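Spectinomycin phosphotransferase (PDB 3I0Q) probably transfers a phosphate group from a metal-bound nucleotide to a small-molecule substrate, as a member of the kinase-related aminoglycoside phosphotransferase family. Local coordinates at residues E76-I81 with S225-D230; P101-P106 with N217-N222; H129-P134 with Y206-S211. One frame throughout, in Å; residues are numbered along the deposited sequence.

Contact 1 (E76-I81 with S225-D230); sequences EIIFPI and SIYIID. With AMP (adenosine monophosphate), chain B.
I78 reaches across to two residues of strand 226-228 and its continuation, Y227 and I229. Its CG1 lies 3.5 Å from CD1 of Y227, the two side chains crossing at about a right angle, while its CD1 runs on to lie 3.8 Å from CG2 of I229. These two isoleucines point the same way, and both touch the nucleotide: I78 CD1 stands 3.8 Å from N6 of the AMP adenine, and I229 CD1 meets the ribose at C3', 3.5 Å away. I229 can do so because its CG1 sits between the backbone N and the carbonyl carbon (chi1 72°), which sends the rest of the branch toward the ligand. Branched apolar chains suit this place, since they form a close-fitting wall beside the base and ribose. The next residue, D230, binds magnesium and probably corresponds to the DFG aspartate of protein kinases.

Behind this wall the backbones are joined by one nearly straight hydrogen bond, from I228 N to E76 O (2.8 Å, 168° at the hydrogen). I77 sets out away from the strand, but a bend at chi2 (-58°) turns CD1 back to within 4.1 Å of I228 CB. On the far side of that bond the aliphatic part of E76 lies against I226, with CG 4.0 Å from its CG1. Helix 115-130 packs on I228 through L121 and L125 and on E76 through V124, helix 63-71 meets I77 at I66, and strand 97-101 borders I78 through Y100 and P101.

Contact 2 (P101-P106 with N217-N222); sequences PFIHAP and NVLVGN. With AMP (adenosine monophosphate), chain B.
I103 and L219 slant across each other beside the adenine, with CG2 of I103 3.5 Å from CD1 of L219. CG2 gets there by standing anti to the backbone N of I103, while CG1 lies beside that N (chi1 -80°). The two branches of L219 divide the work: CD1 meets the isoleucine, and CD2 approaches the AMP ribose, 3.8 Å from C2'. A leucine suits such a place because its forked tip can serve protein and ligand at once. The F102 ring offers one face to the ligand, and C2 of the adenine lies over its centre, the two ring systems being steeply inclined rather than stacked flat.

Residues 101-103 correspond to the hinge of protein kinases, consistent with the kinase relationship of the family, and here backbone groups read the edge of the base: AMP N6 donates to P101 O (3.2 Å), and I103 N donates to AMP N1 (3.1 Å). Strand 218-220 belongs to the hairpin beneath the nucleotide, and Y227 of its partner strand packs on both I103 and L219.

Beyond the pocket, an inverse gamma turn centred on H104 leads to A105, whose CB points toward the hairpin and comes within 3.6 Å of G221 CA; a methyl group and a glycine allow the backbones to lie close. Next to them P106 O accepts a somewhat bent hydrogen bond from V220 N (2.8 Å).

Contact 3 (H129-P134 with Y206-S211); sequences HETSVP and YVLCHS
H129, whose imidazole edge meets the backbone of L208, shares one polar partner with H210: OD2 of D242 is hydrogen-bonded to both H129 NE2 and H210 N, and so ties the two segments together. The other ring nitrogen of H129, ND1, is hydrogen-bonded to Y267 OH, which leaves the buried imidazole held at both ends and fixed in rotation. This is the C-terminal lobe of the kinase-like fold, where the end of helix 115-130 packs on strand 207-209 just ahead of H210 and D212, a pair that resembles the H-x-D motif of the family.

L208 O lies at the edge of the H129 ring, near its plane, 3.3 Å from CD2. C209 approaches the same ring obliquely, its SG 5.0 Å from the centroid and 37° off the ring normal. The side chain of L208 turns to the loop after the helix and crosses V133 at about a right angle; the strand backbone sets its CB 4.1 Å from V133 CG2. T131 serves two surroundings: its OG1 is hydrogen-bonded to S72 OG, while its CG2 is met by L208 CD2 at 4.2 Å, a branch carried there with CG anti to the leucine's backbone N (chi1 177°).

Overall arrangement
Contacts 1 and 2 lie about 8 Å apart, centre to centre, and both touch AMP. They are joined by the hairpin of strands 218-220 and 226-228, where L219 N meets Y227 O at 2.9 Å and I229 N meets N217 O at 2.8 Å. With this pairing the magnesium-binding residues N217 and D230, one from each contact, lie side by side toward the phosphate, while segment 101-106 of contact 2 binds the adenine edge. Contact 3 lies farther from the nucleotide, about 17 Å from contact 1 and 23 Å from contact 2 between centres. Its reach toward the site is H210, whose NE2 lies 2.7 Å from I229 O, a probable hydrogen bond. Along the chain, 3 nests inside 2, and 2 inside 1.

Contact 1 (E76-I81 with S225-D230)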
# COMPACT_ATOMS: atom_id res chain seq x y z
N GLU A 76 -2.88 -3.62 -16.07
CA GLU A 76 -2.95 -4.08 -14.70
C GLU A 76 -3.33 -3.02 -13.69
O GLU A 76 -2.97 -3.12 -12.52
CB GLU A 76 -1.64 -4.73 -14.31
CG GLU A 76 -1.29 -5.98 -15.10
CD GLU A 76 -0.76 -5.67 -16.49
OE1 GLU A 76 -0.21 -4.56 -16.68
OE2 GLU A 76 -0.88 -6.53 -17.38
N ILE A 77 -4.04 -2.01 -14.16
CA ILE A 77 -4.52 -0.92 -13.31
C ILE A 77 -6.02 -0.77 -13.53
O ILE A 77 -6.46 -0.38 -14.61
CB ILE A 77 -3.83 0.40 -13.68
CG1 ILE A 77 -2.39 0.39 -13.18
CG2 ILE A 77 -4.64 1.58 -13.14
CD1 ILE A 77 -2.24 0.17 -11.70
N ILE A 78 -6.81 -1.08 -12.50
CA ILE A 78 -8.25 -0.97 -12.60
C ILE A 78 -8.64 0.49 -12.87
O ILE A 78 -8.33 1.37 -12.07
CB ILE A 78 -8.92 -1.48 -11.30
CG1 ILE A 78 -8.39 -2.88 -10.96
CG2 ILE A 78 -10.44 -1.57 -11.49
CD1 ILE A 78 -8.84 -3.44 -9.65
N PHE A 79 -9.31 0.75 -14.00
CA PHE A 79 -9.70 2.11 -14.38
C PHE A 79 -11.10 2.48 -13.89
O PHE A 79 -12.01 1.65 -13.93
CB PHE A 79 -9.65 2.27 -15.91
CG PHE A 79 -9.48 3.69 -16.35
CD1 PHE A 79 -8.30 4.39 -16.06
CD2 PHE A 79 -10.52 4.36 -16.99
CE1 PHE A 79 -8.16 5.72 -16.38
CE2 PHE A 79 -10.39 5.71 -17.32
CZ PHE A 79 -9.21 6.39 -17.02
N PRO A 80 -11.29 3.72 -13.43
CA PRO A 80 -12.61 4.16 -12.94
C PRO A 80 -13.66 4.16 -14.03
O PRO A 80 -13.35 4.02 -15.22
CB PRO A 80 -12.35 5.58 -12.42
CG PRO A 80 -10.85 5.61 -12.17
CD PRO A 80 -10.31 4.81 -13.32
N ILE A 81 -14.92 4.32 -13.64
CA ILE A 81 -15.99 4.37 -14.62
C ILE A 81 -16.42 5.81 -14.80
O ILE A 81 -16.55 6.56 -13.83
CB ILE A 81 -17.19 3.55 -14.18
CG1 ILE A 81 -16.84 2.06 -14.27
CG2 ILE A 81 -18.40 3.95 -15.01
CD1 ILE A 81 -18.02 1.16 -14.52
N SER A 225 -4.12 -12.85 -15.32
CA SER A 225 -4.38 -11.41 -15.28
C SER A 225 -4.33 -11.02 -13.81
O SER A 225 -4.93 -11.68 -12.96
CB SER A 225 -5.76 -11.09 -15.83
OG SER A 225 -6.72 -11.15 -14.79
N ILE A 226 -3.61 -9.94 -13.51
CA ILE A 226 -3.46 -9.45 -12.15
C ILE A 226 -3.64 -7.93 -12.16
O ILE A 226 -3.47 -7.29 -13.19
CB ILE A 226 -2.04 -9.75 -11.61
CG1 ILE A 226 -1.00 -8.95 -12.41
CG2 ILE A 226 -1.74 -11.25 -11.69
CD1 ILE A 226 0.41 -9.25 -11.99
N TYR A 227 -3.99 -7.35 -11.02
CA TYR A 227 -4.18 -5.91 -10.94
C TYR A 227 -3.38 -5.36 -9.76
O TYR A 227 -3.22 -6.04 -8.74
CB TYR A 227 -5.67 -5.56 -10.77
CG TYR A 227 -6.60 -6.32 -11.69
CD1 TYR A 227 -7.21 -5.69 -12.77
CD2 TYR A 227 -6.85 -7.67 -11.49
CE1 TYR A 227 -8.07 -6.38 -13.63
CE2 TYR A 227 -7.71 -8.37 -12.34
CZ TYR A 227 -8.32 -7.73 -13.41
OH TYR A 227 -9.20 -8.43 -14.23
N ILE A 228 -2.84 -4.15 -9.91
CA ILE A 228 -2.10 -3.52 -8.83
C ILE A 228 -3.05 -2.43 -8.37
O ILE A 228 -3.60 -1.71 -9.21
CB ILE A 228 -0.80 -2.90 -9.34
CG1 ILE A 228 0.10 -4.02 -9.89
CG2 ILE A 228 -0.14 -2.05 -8.24
CD1 ILE A 228 1.59 -3.89 -9.57
N ILE A 229 -3.27 -2.32 -7.05
CA ILE A 229 -4.20 -1.32 -6.55
C ILE A 229 -3.71 -0.35 -5.50
O ILE A 229 -2.53 -0.27 -5.22
CB ILE A 229 -5.48 -1.99 -6.04
CG1 ILE A 229 -5.22 -2.73 -4.73
CG2 ILE A 229 -6.02 -2.93 -7.12
CD1 ILE A 229 -6.45 -3.37 -4.19
N ASP A 230 -4.64 0.39 -4.91
CA ASP A 230 -4.32 1.39 -3.90
C ASP A 230 -3.21 2.32 -4.39
O ASP A 230 -2.03 2.11 -4.12
CB ASP A 230 -3.88 0.75 -2.56
CG ASP A 230 -4.45 1.48 -1.32
OD1 ASP A 230 -3.93 1.32 -0.18
OD2 ASP A 230 -5.46 2.22 -1.49
P AMP B . -7.97 -0.26 -1.66
O1P AMP B . -7.27 0.21 -0.43
O2P AMP B . -9.56 0.02 -1.48
O3P AMP B . -7.58 0.26 -3.00
O5' AMP B . -7.92 -1.88 -1.68
C5' AMP B . -8.19 -2.65 -0.50
C4' AMP B . -9.09 -3.85 -0.82
O4' AMP B . -10.27 -3.45 -1.52
C3' AMP B . -8.47 -4.90 -1.72
O3' AMP B . -7.86 -5.91 -0.89
C2' AMP B . -9.71 -5.49 -2.43
O2' AMP B . -10.26 -6.54 -1.61
C1' AMP B . -10.74 -4.36 -2.52
N9 AMP B . -10.93 -3.74 -3.87
C8 AMP B . -10.35 -2.59 -4.37
N7 AMP B . -10.71 -2.29 -5.59
C5 AMP B . -11.58 -3.30 -5.94
C6 AMP B . -12.33 -3.58 -7.14
N6 AMP B . -12.28 -2.80 -8.22
N1 AMP B . -13.12 -4.70 -7.16
C2 AMP B . -13.17 -5.49 -6.07
N3 AMP B . -12.52 -5.33 -4.90
C4 AMP B . -11.73 -4.20 -4.90

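Contact 2 (P101-P106 with N217-N222)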
# COMPACT_ATOMS: atom_id res chain seq x y z
N PRO A 101 -15.29 -1.05 -11.96
CA PRO A 101 -16.01 -2.30 -12.25
C PRO A 101 -15.61 -3.25 -11.11
O PRO A 101 -14.60 -3.02 -10.45
CB PRO A 101 -15.44 -2.70 -13.61
CG PRO A 101 -14.01 -2.19 -13.53
CD PRO A 101 -14.20 -0.82 -12.92
N PHE A 102 -16.38 -4.31 -10.86
CA PHE A 102 -16.01 -5.18 -9.75
C PHE A 102 -15.14 -6.36 -10.12
O PHE A 102 -15.56 -7.21 -10.90
CB PHE A 102 -17.25 -5.69 -9.01
CG PHE A 102 -16.96 -6.18 -7.61
CD1 PHE A 102 -17.07 -5.32 -6.52
CD2 PHE A 102 -16.49 -7.47 -7.38
CE1 PHE A 102 -16.73 -5.75 -5.24
CE2 PHE A 102 -16.15 -7.90 -6.10
CZ PHE A 102 -16.27 -7.03 -5.03
N ILE A 103 -13.95 -6.42 -9.54
CA ILE A 103 -13.03 -7.52 -9.81
C ILE A 103 -13.10 -8.61 -8.76
O ILE A 103 -12.55 -8.48 -7.67
CB ILE A 103 -11.57 -7.03 -9.91
CG1 ILE A 103 -11.33 -6.42 -11.29
CG2 ILE A 103 -10.60 -8.19 -9.72
CD1 ILE A 103 -12.43 -5.49 -11.74
N HIS A 104 -13.80 -9.69 -9.11
CA HIS A 104 -13.95 -10.85 -8.24
C HIS A 104 -12.61 -11.55 -8.21
O HIS A 104 -12.33 -12.41 -9.04
CB HIS A 104 -15.00 -11.80 -8.81
CG HIS A 104 -16.33 -11.15 -9.06
ND1 HIS A 104 -17.22 -10.87 -8.05
CD2 HIS A 104 -16.92 -10.74 -10.21
CE1 HIS A 104 -18.30 -10.31 -8.56
NE2 HIS A 104 -18.14 -10.22 -9.87
N ALA A 105 -11.77 -11.17 -7.27
CA ALA A 105 -10.46 -11.79 -7.20
C ALA A 105 -9.81 -11.50 -5.87
O ALA A 105 -9.87 -10.39 -5.34
CB ALA A 105 -9.57 -11.29 -8.32
N PRO A 106 -9.20 -12.53 -5.29
CA PRO A 106 -8.51 -12.41 -4.00
C PRO A 106 -7.17 -11.72 -4.21
O PRO A 106 -6.76 -11.52 -5.34
CB PRO A 106 -8.35 -13.87 -3.58
CG PRO A 106 -8.12 -14.55 -4.94
CD PRO A 106 -9.16 -13.90 -5.81
N ASN A 217 -1.83 -5.55 -2.03
CA ASN A 217 -2.32 -4.68 -3.09
C ASN A 217 -2.27 -5.18 -4.51
O ASN A 217 -2.33 -4.39 -5.46
CB ASN A 217 -1.68 -3.32 -2.99
CG ASN A 217 -2.17 -2.58 -1.80
OD1 ASN A 217 -3.37 -2.61 -1.52
ND2 ASN A 217 -1.27 -1.93 -1.09
N VAL A 218 -2.17 -6.50 -4.66
CA VAL A 218 -2.19 -7.12 -5.96
C VAL A 218 -3.37 -8.10 -5.96
O VAL A 218 -3.33 -9.13 -5.28
CB VAL A 218 -0.90 -7.94 -6.28
CG1 VAL A 218 -0.96 -8.47 -7.70
CG2 VAL A 218 0.35 -7.11 -6.08
N LEU A 219 -4.43 -7.76 -6.69
CA LEU A 219 -5.56 -8.65 -6.80
C LEU A 219 -5.07 -9.69 -7.79
O LEU A 219 -4.83 -9.36 -8.95
CB LEU A 219 -6.77 -7.95 -7.40
CG LEU A 219 -7.40 -6.79 -6.64
CD1 LEU A 219 -8.74 -6.51 -7.27
CD2 LEU A 219 -7.58 -7.13 -5.17
N VAL A 220 -4.91 -10.93 -7.33
CA VAL A 220 -4.44 -12.00 -8.19
C VAL A 220 -5.61 -12.72 -8.81
O VAL A 220 -6.07 -13.74 -8.30
CB VAL A 220 -3.61 -13.02 -7.44
CG1 VAL A 220 -2.91 -13.95 -8.44
CG2 VAL A 220 -2.61 -12.32 -6.52
N GLY A 221 -6.09 -12.19 -9.93
CA GLY A 221 -7.21 -12.80 -10.63
C GLY A 221 -6.92 -14.20 -11.12
O GLY A 221 -5.99 -14.86 -10.66
N ASN A 222 -7.74 -14.66 -12.06
CA ASN A 222 -7.58 -15.99 -12.60
C ASN A 222 -6.72 -15.96 -13.84
O ASN A 222 -5.96 -15.01 -14.05
P AMP B . -7.97 -0.26 -1.66
O1P AMP B . -7.27 0.21 -0.43
O2P AMP B . -9.56 0.02 -1.48
O3P AMP B . -7.58 0.26 -3.00
O5' AMP B . -7.92 -1.88 -1.68
C5' AMP B . -8.19 -2.65 -0.50
C4' AMP B . -9.09 -3.85 -0.82
O4' AMP B . -10.27 -3.45 -1.52
C3' AMP B . -8.47 -4.90 -1.72
O3' AMP B . -7.86 -5.91 -0.89
C2' AMP B . -9.71 -5.49 -2.43
O2' AMP B . -10.26 -6.54 -1.61
C1' AMP B . -10.74 -4.36 -2.52
N9 AMP B . -10.93 -3.74 -3.87
C8 AMP B . -10.35 -2.59 -4.37
N7 AMP B . -10.71 -2.29 -5.59
C5 AMP B . -11.58 -3.30 -5.94
C6 AMP B . -12.33 -3.58 -7.14
N6 AMP B . -12.28 -2.80 -8.22
N1 AMP B . -13.12 -4.70 -7.16
C2 AMP B . -13.17 -5.49 -6.07
N3 AMP B . -12.52 -5.33 -4.90
C4 AMP B . -11.73 -4.20 -4.90

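Contact 3 (H129-P134 with Y206-S211)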
# COMPACT_ATOMS: atom_id res chain seq x y z
N HIS A 129 7.73 1.97 -13.28
CA HIS A 129 9.02 2.59 -12.94
C HIS A 129 9.70 3.31 -14.12
O HIS A 129 10.59 4.14 -13.92
CB HIS A 129 9.97 1.55 -12.35
CG HIS A 129 9.59 1.12 -10.97
ND1 HIS A 129 10.30 0.16 -10.27
CD2 HIS A 129 8.59 1.52 -10.15
CE1 HIS A 129 9.75 -0.01 -9.08
NE2 HIS A 129 8.71 0.80 -8.98
N GLU A 130 9.30 2.97 -15.35
CA GLU A 130 9.87 3.59 -16.55
C GLU A 130 8.91 4.62 -17.14
O GLU A 130 9.20 5.24 -18.17
CB GLU A 130 10.20 2.55 -17.64
CG GLU A 130 11.42 1.66 -17.41
CD GLU A 130 12.72 2.43 -17.20
OE1 GLU A 130 13.19 3.11 -18.15
OE2 GLU A 130 13.28 2.35 -16.08
N THR A 131 7.77 4.82 -16.50
CA THR A 131 6.80 5.80 -16.98
C THR A 131 7.22 7.23 -16.61
O THR A 131 7.33 7.57 -15.44
CB THR A 131 5.39 5.51 -16.44
OG1 THR A 131 4.71 4.63 -17.34
CG2 THR A 131 4.58 6.80 -16.28
N SER A 132 7.45 8.05 -17.63
CA SER A 132 7.86 9.43 -17.40
C SER A 132 6.72 10.17 -16.72
O SER A 132 5.54 9.93 -17.01
CB SER A 132 8.22 10.12 -18.72
OG SER A 132 8.88 11.35 -18.49
N VAL A 133 7.07 11.07 -15.81
CA VAL A 133 6.06 11.84 -15.11
C VAL A 133 6.05 13.29 -15.53
O VAL A 133 7.07 13.97 -15.49
CB VAL A 133 6.24 11.82 -13.59
CG1 VAL A 133 4.91 12.21 -12.94
CG2 VAL A 133 6.71 10.46 -13.13
N PRO A 134 4.87 13.78 -15.96
CA PRO A 134 4.73 15.16 -16.38
C PRO A 134 5.35 16.07 -15.32
O PRO A 134 4.95 16.02 -14.15
CB PRO A 134 3.21 15.32 -16.48
CG PRO A 134 2.80 13.98 -17.00
CD PRO A 134 3.61 13.04 -16.13
N TYR A 206 15.27 8.93 -9.07
CA TYR A 206 13.94 8.68 -8.51
C TYR A 206 12.94 8.31 -9.60
O TYR A 206 12.97 8.89 -10.69
CB TYR A 206 13.41 9.91 -7.77
CG TYR A 206 14.05 10.18 -6.41
CD1 TYR A 206 15.40 9.90 -6.18
CD2 TYR A 206 13.32 10.80 -5.40
CE1 TYR A 206 16.01 10.23 -4.98
CE2 TYR A 206 13.92 11.14 -4.19
CZ TYR A 206 15.26 10.86 -3.99
OH TYR A 206 15.87 11.27 -2.82
N VAL A 207 12.06 7.36 -9.30
CA VAL A 207 11.05 6.89 -10.24
C VAL A 207 9.65 6.89 -9.63
O VAL A 207 9.48 7.00 -8.41
CB VAL A 207 11.38 5.46 -10.73
CG1 VAL A 207 12.38 5.50 -11.85
CG2 VAL A 207 11.96 4.64 -9.57
N LEU A 208 8.64 6.79 -10.49
CA LEU A 208 7.25 6.76 -10.03
C LEU A 208 7.07 5.41 -9.35
O LEU A 208 6.97 4.38 -10.02
CB LEU A 208 6.27 6.89 -11.20
CG LEU A 208 4.77 6.82 -10.88
CD1 LEU A 208 4.32 8.14 -10.30
CD2 LEU A 208 3.95 6.52 -12.14
N CYS A 209 7.05 5.43 -8.03
CA CYS A 209 6.87 4.21 -7.27
C CYS A 209 5.46 4.17 -6.68
O CYS A 209 4.87 5.20 -6.38
CB CYS A 209 7.85 4.14 -6.09
SG CYS A 209 9.61 4.38 -6.42
N HIS A 210 4.92 2.96 -6.57
CA HIS A 210 3.63 2.74 -5.92
C HIS A 210 4.31 2.65 -4.57
O HIS A 210 5.29 1.92 -4.43
CB HIS A 210 3.08 1.38 -6.34
CG HIS A 210 1.94 0.90 -5.51
ND1 HIS A 210 2.10 0.52 -4.19
CD2 HIS A 210 0.64 0.72 -5.80
CE1 HIS A 210 0.93 0.14 -3.71
NE2 HIS A 210 0.03 0.25 -4.66
N SER A 211 3.88 3.37 -3.56
CA SER A 211 4.68 3.24 -2.35
C SER A 211 4.49 2.05 -1.41
O SER A 211 5.35 1.81 -0.56
CB SER A 211 4.60 4.53 -1.55
OG SER A 211 5.47 5.49 -2.13